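Local coordinates for nucleoporin GLE1 (Saccharomyces cerevisiae, PDB 6B4E), which is a component of the nuclear pore complex required for mRNA export, this C-terminal part carrying the region that interacts with NUP42, DBP5 and GFD1, at residues D168-S171 against Y172-M176; H201-P204 against I205-W209; A273-L276 against R277-E281; E281-N285 against N286-S290. One frame throughout, in Å; residues are numbered along the deposited sequence.

Interaction 1 (D168-S171 against Y172-M176); sequences DNTS and YDERM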
loop_
_atom_site.group_PDB
_atom_site.type_symbol
_atom_site.label_atom_id
_atom_site.label_comp_id
_atom_site.label_asym_id
_atom_site.label_seq_id
_atom_site.Cartn_x
_atom_site.Cartn_y
_atom_site.Cartn_z
ATOM N N ASP A 168 0.759 3.176 21.036
ATOM C CA ASP A 168 1.390 1.917 21.389
ATOM C C ASP A 168 1.755 1.150 20.126
ATOM O O ASP A 168 1.244 1.409 19.028
ATOM C CB ASP A 168 0.504 1.080 22.316
ATOM C CG ASP A 168 -0.898 0.874 21.792
ATOM O OD1 ASP A 168 -1.067 0.016 20.900
ATOM O OD2 ASP A 168 -1.835 1.516 22.328
ATOM N N ASN A 169 2.716 0.239 20.285
ATOM C CA ASN A 169 3.273 -0.461 19.133
ATOM C C ASN A 169 2.205 -1.249 18.392
ATOM O O ASN A 169 2.198 -1.283 17.157
ATOM C CB ASN A 169 4.401 -1.384 19.586
ATOM C CG ASN A 169 5.678 -0.633 19.896
ATOM O OD1 ASN A 169 5.732 0.581 19.773
ATOM N ND2 ASN A 169 6.709 -1.353 20.305
ATOM N N THR A 170 1.297 -1.891 19.126
ATOM C CA THR A 170 0.257 -2.686 18.479
ATOM C C THR A 170 -0.638 -1.814 17.603
ATOM O O THR A 170 -0.991 -2.197 16.482
ATOM C CB THR A 170 -0.561 -3.415 19.542
ATOM O OG1 THR A 170 0.250 -4.448 20.126
ATOM C CG2 THR A 170 -1.807 -4.054 18.931
ATOM N N SER A 171 -1.005 -0.635 18.099
ATOM C CA SER A 171 -1.854 0.272 17.328
ATOM C C SER A 171 -1.178 0.653 16.016
ATOM O O SER A 171 -1.764 0.535 14.934
ATOM C CB SER A 171 -2.154 1.509 18.174
ATOM O OG SER A 171 -2.877 2.476 17.452
ATOM N N TYR A 172 0.071 1.098 16.102
ATOM C CA TYR A 172 0.810 1.498 14.913
ATOM C C TYR A 172 0.975 0.335 13.951
ATOM O O TYR A 172 0.721 0.463 12.745
ATOM C CB TYR A 172 2.168 2.050 15.330
ATOM C CG TYR A 172 3.091 2.376 14.185
ATOM C CD1 TYR A 172 2.937 3.537 13.433
ATOM C CD2 TYR A 172 4.145 1.529 13.866
ATOM C CE1 TYR A 172 3.813 3.829 12.374
ATOM C CE2 TYR A 172 5.024 1.822 12.836
ATOM C CZ TYR A 172 4.853 2.960 12.090
ATOM O OH TYR A 172 5.743 3.199 11.067
ATOM N N ASP A 173 1.427 -0.808 14.459
ATOM C CA ASP A 173 1.685 -1.944 13.581
ATOM C C ASP A 173 0.419 -2.381 12.862
ATOM O O ASP A 173 0.450 -2.673 11.663
ATOM C CB ASP A 173 2.273 -3.116 14.372
ATOM C CG ASP A 173 3.729 -2.886 14.770
ATOM O OD1 ASP A 173 4.208 -3.598 15.676
ATOM O OD2 ASP A 173 4.376 -1.993 14.202
ATOM N N GLU A 174 -0.704 -2.444 13.579
ATOM C CA GLU A 174 -1.921 -2.957 12.963
ATOM C C GLU A 174 -2.481 -1.974 11.948
ATOM O O GLU A 174 -2.986 -2.399 10.896
ATOM C CB GLU A 174 -2.940 -3.322 14.032
ATOM C CG GLU A 174 -2.531 -4.584 14.819
ATOM C CD GLU A 174 -3.606 -5.118 15.758
ATOM O OE1 GLU A 174 -4.654 -4.461 15.919
ATOM O OE2 GLU A 174 -3.400 -6.206 16.341
ATOM N N ARG A 175 -2.336 -0.670 12.199
ATOM C CA ARG A 175 -2.665 0.331 11.185
ATOM C C ARG A 175 -1.797 0.174 9.935
ATOM O O ARG A 175 -2.299 0.217 8.803
ATOM C CB ARG A 175 -2.507 1.747 11.752
ATOM C CG ARG A 175 -3.520 2.133 12.777
ATOM C CD ARG A 175 -3.537 3.642 13.026
ATOM N NE ARG A 175 -2.225 4.208 13.362
ATOM C CZ ARG A 175 -1.448 4.906 12.527
ATOM N NH1 ARG A 175 -1.831 5.144 11.277
ATOM N NH2 ARG A 175 -0.279 5.384 12.939
ATOM N N MET A 176 -0.480 0.019 10.113
ATOM C CA MET A 176 0.384 -0.106 8.946
ATOM C C MET A 176 0.023 -1.357 8.152
ATOM O O MET A 176 -0.003 -1.335 6.914
ATOM C CB MET A 176 1.861 -0.150 9.355
ATOM C CG MET A 176 2.380 1.104 10.040
ATOM S SD MET A 176 2.227 2.600 9.050
ATOM C CE MET A 176 0.768 3.310 9.816
#

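Interaction 2 (H201-P204 against I205-W209); sequences HPFP and IALSW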
loop_
_atom_site.group_PDB
_atom_site.type_symbol
_atom_site.label_atom_id
_atom_site.label_comp_id
_atom_site.label_asym_id
_atom_site.label_seq_id
_atom_site.Cartn_x
_atom_site.Cartn_y
_atom_site.Cartn_z
ATOM N N HIS A 201 -2.481 -0.170 -15.831
ATOM C CA HIS A 201 -2.758 -0.310 -14.407
ATOM C C HIS A 201 -1.978 0.762 -13.659
ATOM O O HIS A 201 -0.755 0.845 -13.819
ATOM C CB HIS A 201 -2.349 -1.709 -13.957
ATOM C CG HIS A 201 -2.828 -2.091 -12.589
ATOM N ND1 HIS A 201 -2.592 -1.327 -11.468
ATOM C CD2 HIS A 201 -3.461 -3.208 -12.155
ATOM C CE1 HIS A 201 -3.085 -1.942 -10.406
ATOM N NE2 HIS A 201 -3.623 -3.082 -10.798
ATOM N N PRO A 202 -2.623 1.605 -12.856
ATOM C CA PRO A 202 -1.887 2.728 -12.252
ATOM C C PRO A 202 -0.939 2.337 -11.125
ATOM O O PRO A 202 -0.057 3.136 -10.783
ATOM C CB PRO A 202 -3.010 3.642 -11.748
ATOM C CG PRO A 202 -4.144 2.723 -11.486
ATOM C CD PRO A 202 -4.057 1.642 -12.527
ATOM N N PHE A 203 -1.086 1.153 -10.523
ATOM C CA PHE A 203 -0.238 0.718 -9.408
ATOM C C PHE A 203 0.020 -0.774 -9.544
ATOM O O PHE A 203 -0.473 -1.585 -8.749
ATOM C CB PHE A 203 -0.886 1.025 -8.056
ATOM C CG PHE A 203 -1.148 2.484 -7.845
ATOM C CD1 PHE A 203 -0.111 3.373 -7.656
ATOM C CD2 PHE A 203 -2.435 2.956 -7.861
ATOM C CE1 PHE A 203 -0.370 4.682 -7.486
ATOM C CE2 PHE A 203 -2.683 4.263 -7.689
ATOM C CZ PHE A 203 -1.661 5.119 -7.502
ATOM N N PRO A 204 0.830 -1.160 -10.512
ATOM C CA PRO A 204 0.904 -2.561 -10.946
ATOM C C PRO A 204 1.793 -3.405 -10.037
ATOM O O PRO A 204 2.360 -2.930 -9.053
ATOM C CB PRO A 204 1.478 -2.431 -12.363
ATOM C CG PRO A 204 2.378 -1.233 -12.264
ATOM C CD PRO A 204 1.608 -0.266 -11.395
ATOM N N ILE A 205 1.894 -4.694 -10.384
ATOM C CA ILE A 205 2.526 -5.667 -9.503
ATOM C C ILE A 205 4.003 -5.348 -9.289
ATOM O O ILE A 205 4.573 -5.713 -8.262
ATOM C CB ILE A 205 2.295 -7.095 -10.057
ATOM C CG1 ILE A 205 2.725 -8.161 -9.052
ATOM C CG2 ILE A 205 3.027 -7.339 -11.384
ATOM C CD1 ILE A 205 1.865 -8.228 -7.849
ATOM N N ALA A 206 4.637 -4.638 -10.235
ATOM C CA ALA A 206 6.013 -4.194 -10.033
ATOM C C ALA A 206 6.178 -3.454 -8.712
ATOM O O ALA A 206 7.255 -3.488 -8.113
ATOM C CB ALA A 206 6.448 -3.282 -11.190
ATOM N N LEU A 207 5.137 -2.755 -8.258
ATOM C CA LEU A 207 5.270 -1.963 -7.043
ATOM C C LEU A 207 5.385 -2.845 -5.809
ATOM O O LEU A 207 5.975 -2.423 -4.808
ATOM C CB LEU A 207 4.088 -1.007 -6.910
ATOM C CG LEU A 207 3.908 -0.032 -8.081
ATOM C CD1 LEU A 207 2.867 1.009 -7.712
ATOM C CD2 LEU A 207 5.219 0.634 -8.472
ATOM N N SER A 208 4.825 -4.063 -5.861
ATOM C CA SER A 208 5.057 -5.043 -4.809
ATOM C C SER A 208 6.484 -5.553 -4.835
ATOM O O SER A 208 7.072 -5.784 -3.774
ATOM C CB SER A 208 4.094 -6.230 -4.931
ATOM O OG SER A 208 2.843 -5.946 -4.334
ATOM N N TRP A 209 7.053 -5.780 -6.028
ATOM C CA TRP A 209 8.469 -6.113 -6.086
ATOM C C TRP A 209 9.299 -5.030 -5.397
ATOM O O TRP A 209 10.165 -5.342 -4.574
ATOM C CB TRP A 209 8.935 -6.321 -7.537
ATOM C CG TRP A 209 10.375 -6.747 -7.601
ATOM C CD1 TRP A 209 11.467 -5.934 -7.510
ATOM C CD2 TRP A 209 10.887 -8.079 -7.767
ATOM N NE1 TRP A 209 12.614 -6.664 -7.586
ATOM C CE2 TRP A 209 12.296 -7.987 -7.739
ATOM C CE3 TRP A 209 10.298 -9.331 -7.919
ATOM C CZ2 TRP A 209 13.124 -9.096 -7.853
ATOM C CZ3 TRP A 209 11.127 -10.439 -8.041
ATOM C CH2 TRP A 209 12.524 -10.313 -8.008
#

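Interaction 3 (A273-L276 against R277-E281); sequences AARL and RILLE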
loop_
_atom_site.group_PDB
_atom_site.type_symbol
_atom_site.label_atom_id
_atom_site.label_comp_id
_atom_site.label_asym_id
_atom_site.label_seq_id
_atom_site.Cartn_x
_atom_site.Cartn_y
_atom_site.Cartn_z
ATOM N N ALA A 273 7.940 -11.111 12.751
ATOM C CA ALA A 273 8.894 -12.000 12.108
ATOM C C ALA A 273 8.496 -13.454 12.312
ATOM O O ALA A 273 8.575 -14.259 11.378
ATOM C CB ALA A 273 10.298 -11.743 12.645
ATOM N N ALA A 274 8.049 -13.799 13.516
ATOM C CA ALA A 274 7.563 -15.157 13.774
ATOM C C ALA A 274 6.416 -15.513 12.840
ATOM O O ALA A 274 6.366 -16.632 12.304
ATOM C CB ALA A 274 7.127 -15.285 15.233
ATOM N N ARG A 275 5.495 -14.573 12.617
ATOM C CA ARG A 275 4.370 -14.857 11.730
ATOM C C ARG A 275 4.822 -14.981 10.279
ATOM O O ARG A 275 4.303 -15.822 9.532
ATOM C CB ARG A 275 3.293 -13.787 11.847
ATOM C CG ARG A 275 1.985 -14.292 11.239
ATOM C CD ARG A 275 0.837 -13.371 11.525
ATOM N NE ARG A 275 0.699 -12.365 10.480
ATOM C CZ ARG A 275 0.126 -12.588 9.305
ATOM N NH1 ARG A 275 0.039 -11.609 8.421
ATOM N NH2 ARG A 275 -0.353 -13.792 9.009
ATOM N N LEU A 276 5.773 -14.147 9.851
ATOM C CA LEU A 276 6.270 -14.263 8.482
ATOM C C LEU A 276 6.938 -15.614 8.271
ATOM O O LEU A 276 6.791 -16.234 7.213
ATOM C CB LEU A 276 7.249 -13.131 8.166
ATOM C CG LEU A 276 7.642 -12.975 6.693
ATOM C CD1 LEU A 276 6.426 -12.691 5.828
ATOM C CD2 LEU A 276 8.674 -11.859 6.509
ATOM N N ARG A 277 7.668 -16.101 9.278
ATOM C CA ARG A 277 8.283 -17.416 9.137
ATOM C C ARG A 277 7.219 -18.507 9.041
ATOM O O ARG A 277 7.391 -19.481 8.306
ATOM C CB ARG A 277 9.238 -17.683 10.302
ATOM C CG ARG A 277 9.795 -19.104 10.304
ATOM C CD ARG A 277 10.976 -19.263 11.243
ATOM N NE ARG A 277 12.132 -18.481 10.820
ATOM C CZ ARG A 277 13.026 -18.876 9.917
ATOM N NH1 ARG A 277 14.049 -18.083 9.609
ATOM N NH2 ARG A 277 12.904 -20.055 9.317
ATOM N N ILE A 278 6.109 -18.364 9.776
ATOM C CA ILE A 278 5.014 -19.334 9.670
ATOM C C ILE A 278 4.430 -19.337 8.257
ATOM O O ILE A 278 4.086 -20.405 7.717
ATOM C CB ILE A 278 3.936 -19.021 10.729
ATOM C CG1 ILE A 278 4.487 -19.328 12.136
ATOM C CG2 ILE A 278 2.647 -19.770 10.437
ATOM C CD1 ILE A 278 4.820 -20.778 12.387
ATOM N N LEU A 279 4.297 -18.150 7.645
ATOM C CA LEU A 279 3.809 -18.061 6.267
ATOM C C LEU A 279 4.788 -18.717 5.301
ATOM O O LEU A 279 4.377 -19.450 4.380
ATOM C CB LEU A 279 3.576 -16.605 5.874
ATOM C CG LEU A 279 2.432 -15.899 6.605
ATOM C CD1 LEU A 279 2.391 -14.433 6.346
ATOM C CD2 LEU A 279 1.064 -16.495 6.231
ATOM N N LEU A 280 6.090 -18.462 5.489
ATOM C CA LEU A 280 7.087 -19.150 4.673
ATOM C C LEU A 280 6.915 -20.659 4.796
ATOM O O LEU A 280 6.934 -21.383 3.794
ATOM C CB LEU A 280 8.499 -18.746 5.107
ATOM C CG LEU A 280 9.658 -19.577 4.510
ATOM C CD1 LEU A 280 10.107 -18.991 3.209
ATOM C CD2 LEU A 280 10.837 -19.716 5.466
ATOM N N GLU A 281 6.742 -21.147 6.023
ATOM C CA GLU A 281 6.620 -22.582 6.247
ATOM C C GLU A 281 5.381 -23.160 5.576
ATOM O O GLU A 281 5.415 -24.291 5.069
ATOM C CB GLU A 281 6.591 -22.885 7.744
ATOM C CG GLU A 281 7.895 -22.600 8.443
ATOM C CD GLU A 281 7.798 -22.674 9.971
ATOM O OE1 GLU A 281 6.698 -22.963 10.521
ATOM O OE2 GLU A 281 8.846 -22.457 10.611
#

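Interaction 4 (E281-N285 against N286-S290); sequences EAWQN and NNMES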
loop_
_atom_site.group_PDB
_atom_site.type_symbol
_atom_site.label_atom_id
_atom_site.label_comp_id
_atom_site.label_asym_id
_atom_site.label_seq_id
_atom_site.Cartn_x
_atom_site.Cartn_y
_atom_site.Cartn_z
ATOM N N GLU A 281 6.742 -21.147 6.023
ATOM C CA GLU A 281 6.620 -22.582 6.247
ATOM C C GLU A 281 5.381 -23.160 5.576
ATOM O O GLU A 281 5.415 -24.291 5.069
ATOM C CB GLU A 281 6.591 -22.885 7.744
ATOM C CG GLU A 281 7.895 -22.600 8.443
ATOM C CD GLU A 281 7.798 -22.674 9.971
ATOM O OE1 GLU A 281 6.698 -22.963 10.521
ATOM O OE2 GLU A 281 8.846 -22.457 10.611
ATOM N N ALA A 282 4.274 -22.427 5.592
ATOM C CA ALA A 282 3.070 -22.914 4.931
ATOM C C ALA A 282 3.293 -23.050 3.431
ATOM O O ALA A 282 2.818 -24.004 2.808
ATOM C CB ALA A 282 1.908 -21.960 5.224
ATOM N N TRP A 283 3.996 -22.084 2.837
ATOM C CA TRP A 283 4.315 -22.141 1.415
ATOM C C TRP A 283 5.241 -23.303 1.121
ATOM O O TRP A 283 5.048 -24.042 0.144
ATOM C CB TRP A 283 4.950 -20.820 1.003
ATOM C CG TRP A 283 5.521 -20.760 -0.378
ATOM C CD1 TRP A 283 4.916 -21.133 -1.548
ATOM C CD2 TRP A 283 6.802 -20.259 -0.728
ATOM N NE1 TRP A 283 5.759 -20.893 -2.616
ATOM C CE2 TRP A 283 6.927 -20.361 -2.132
ATOM C CE3 TRP A 283 7.869 -19.731 0.008
ATOM C CZ2 TRP A 283 8.073 -19.965 -2.803
ATOM C CZ3 TRP A 283 9.001 -19.341 -0.661
ATOM C CH2 TRP A 283 9.100 -19.460 -2.055
ATOM N N GLN A 284 6.264 -23.475 1.965
ATOM C CA GLN A 284 7.178 -24.601 1.800
ATOM C C GLN A 284 6.460 -25.929 1.906
ATOM O O GLN A 284 6.948 -26.936 1.383
ATOM C CB GLN A 284 8.291 -24.503 2.842
ATOM C CG GLN A 284 9.246 -23.379 2.548
ATOM C CD GLN A 284 10.247 -23.174 3.676
ATOM O OE1 GLN A 284 9.954 -23.442 4.853
ATOM N NE2 GLN A 284 11.435 -22.719 3.324
ATOM N N ASN A 285 5.339 -25.976 2.623
ATOM C CA ASN A 285 4.531 -27.180 2.750
ATOM C C ASN A 285 3.367 -27.200 1.770
ATOM O O ASN A 285 2.403 -27.929 1.987
ATOM C CB ASN A 285 4.023 -27.320 4.192
ATOM C CG ASN A 285 3.590 -28.729 4.533
ATOM O OD1 ASN A 285 4.020 -29.692 3.908
ATOM N ND2 ASN A 285 2.693 -28.860 5.527
ATOM N N ASN A 286 3.437 -26.431 0.687
ATOM C CA ASN A 286 2.389 -26.461 -0.337
ATOM C C ASN A 286 1.016 -26.224 0.272
ATOM O O ASN A 286 0.030 -26.915 -0.019
ATOM C CB ASN A 286 2.444 -27.763 -1.119
ATOM C CG ASN A 286 3.257 -27.616 -2.348
ATOM O OD1 ASN A 286 2.782 -27.070 -3.362
ATOM N ND2 ASN A 286 4.513 -28.044 -2.277
ATOM N N ASN A 287 0.967 -25.202 1.130
ATOM C CA ASN A 287 -0.241 -24.828 1.832
ATOM C C ASN A 287 -0.408 -23.304 1.896
ATOM O O ASN A 287 -0.994 -22.785 2.853
ATOM C CB ASN A 287 -0.230 -25.446 3.243
ATOM C CG ASN A 287 -1.605 -25.556 3.835
ATOM O OD1 ASN A 287 -2.586 -25.749 3.118
ATOM N ND2 ASN A 287 -1.685 -25.453 5.157
ATOM N N MET A 288 0.060 -22.574 0.871
ATOM C CA MET A 288 -0.094 -21.121 0.850
ATOM C C MET A 288 -1.559 -20.749 0.684
ATOM O O MET A 288 -2.241 -21.254 -0.219
ATOM C CB MET A 288 0.722 -20.500 -0.281
ATOM C CG MET A 288 0.543 -19.000 -0.404
ATOM S SD MET A 288 1.544 -18.268 -1.722
ATOM C CE MET A 288 3.124 -18.049 -0.898
ATOM N N GLU A 289 -2.031 -19.852 1.547
ATOM C CA GLU A 289 -3.403 -19.366 1.526
ATOM C C GLU A 289 -3.524 -18.053 0.763
ATOM O O GLU A 289 -2.567 -17.287 0.614
ATOM C CB GLU A 289 -3.917 -19.151 2.945
ATOM C CG GLU A 289 -4.111 -20.437 3.717
ATOM C CD GLU A 289 -4.655 -20.198 5.119
ATOM O OE1 GLU A 289 -4.210 -20.898 6.049
ATOM O OE2 GLU A 289 -5.516 -19.314 5.292
ATOM N N SER A 290 -4.738 -17.814 0.282
ATOM C CA SER A 290 -5.130 -16.538 -0.295
ATOM C C SER A 290 -6.538 -16.244 0.190
ATOM O O SER A 290 -7.261 -17.139 0.636
ATOM C CB SER A 290 -5.057 -16.555 -1.820
ATOM O OG SER A 290 -5.749 -17.679 -2.349
#

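Interaction 1 (D168-S171 against Y172-M176)
The flat carboxylate of E174 lies alongside the CG2 methyl of T170, with OE2 3.7 Å from T170 CG2; the two side chains run side by side and point the same way. At the other carboxylate oxygen, OE1 makes a salt bridge with R102. One face of the Y172 ring takes M176 CG, 3.7 Å above the plane and offset toward the rim, and W158 also stacks with this ring. The hydroxyl at the far end of the ring bonds to M156 O. The R175 guanidinium reaches E98 and E167 by salt bridges. E167 also accepts from S171 OG, so one carboxylate ties two successive helical turns together. Along the backbone, Y172 N donates to D168 O at 3.2 Å and D173 N to N169 O at 2.8 Å, the first of the i to i+4 bonds. The side chain of D168 also serves the helix: OD1 accepts from S171 N at 2.9 Å, on the anti side and 31° out of the carboxylate plane. This is an aspartate N-cap: its side chain serves an amide of the first turn and starts helix 169-188.

Interaction 2 (H201-P204 against I205-W209)
L207 drives its CD1 methyl against F203, reaching F203 CA at 3.5 Å and F203 CB at 3.8 Å; this is the tight part of the contact. The methyl sits at the edge of the phenyl ring and in its plane, so the face of the ring takes no part in the meeting. With CG anti to its carbonyl carbon (chi1 -58°), the leucine side chain leans back toward F203 and P204 of the loop, and L207 CG stands 3.4 Å from P204 O. That same oxygen accepts from L207 N at 2.9 Å, the donor lying above the carbonyl plane rather than on a lone pair. The chain thus makes an i to i+3 turn as the loop runs into helix 206-216. Upstream, H201 ND1 accepts from F203 N, which lies in the plane of the imidazole. Cutting L207 back to an alanine is likely to open a gap at the edge of F203 and remove the branch that meets P204 CD. The looser side is that of the proline, which is partly exposed: P204 CD comes no closer than 4.0 Å to L207 CG. A206 CB comes no nearer to 201-204 than 4.6 Å, to P204 O, and instead meets an apolar side chain of another protein chain, whose backbone also accepts from W209 NE1. Inward, L207 leans on F183 and T187 of helix 169-188, while F203 rests on L119 of helix 108-121.

Interaction 3 (A273-L276 against R277-E281)
L280 N donates to L276 O at 2.9 Å in a nearly straight bond (166°), one of the two shortest backbone bonds here, with R277 N to A273 O also at 2.9 Å. I278 N to A274 O and L279 N to R275 O complete the run of i to i+4 bonds. On one flank the side chains of R275 and L279 cross: the CD1 methyl of L279 lies over one face of the guanidinium, 3.9 Å from R275 NH2. The bend at chi3 (90°) in an otherwise extended arginine chain turns the guanidinium toward the next turn, presenting that face to the leucine. NH1 of the same group makes a salt bridge to D236, and L279 touches D236 as well. This is an amphipathic arrangement: helix 271-284 lies against the long helix 225-264, setting A273 on F228 and L276 on W235, while A274 and I278 are exposed. A looser apolar contact joins L276 CD1 and L279 CD1, 4.4 Å apart. Replacing L279 by a serine would probably strip the apolar cover from that face of R275 and leave the guanidinium freer to swing about its bond to D236. R277 carries its charge to a different part of helix 225-264, where NH2 forms a salt bridge with E259 and the side chain touches S263.

Interaction 4 (E281-N285 against N286-S290)
Two backbone bonds bring N286 and N287 back onto the last turn of helix 271-284, N287 N to A282 O at 2.8 Å and N286 N to W283 O at 2.9 Å. The first donor is tilted 26° from the carbonyl plane of A282; the second stands well above that of W283. Beyond the turn, the M288 side chain runs beside the W283 ring, both pointing the same way. Its CE methyl lies over one face of the indole, 3.6 Å from W283 CD1 and 3.9 Å from the centroid of the five-membered ring. The methyl therefore makes a CH-pi contact, while SD sits obliquely at 5.1 Å from the same centroid, a Met-aromatic pair. The M288 chain is extended through CG and SD, and only the last torsion (chi3 -84°) bends the methyl in over the ring. The backbone pattern is a Schellman motif: N286, with its positive phi of 54°, is the C-prime residue, and the paired i to i+5 and i to i+3 bonds close the helix and let the chain leave it. N287 CB packs 3.4 Å from A282 O, and A282 CB faces N287 O at 3.8 Å, so the chain, turning back past the helix end, stays close to the alanine. Much of this turn lies at the surface, with N285, N286 and N287 exposed. Behind the tryptophan and methionine, helix 225-264 supplies the backing: W283 touches L243 and S251, and M288 touches W235 and V240.

In the fold
The four contacts come in series along an all-helical chain. Interaction 1 starts helix 169-188, interaction 2 leads into the next helix, 206-216, and interactions 3 and 4 follow each other on helix 271-284, sharing E281, their centres about 10 Å apart. Interactions 1 and 2 lie on opposite sides of the chain's centre, 25 Å apart between centres, with nearest atoms about 12 Å apart. Helix 225-264 is the common neighbour: side chains from all four contacts touch it, W235 meeting both L276 and M288. Together they join a helix start, a loop entering a helix, and a helix with its capped end to that one long helix, with interaction 2 also bordering another protein chain.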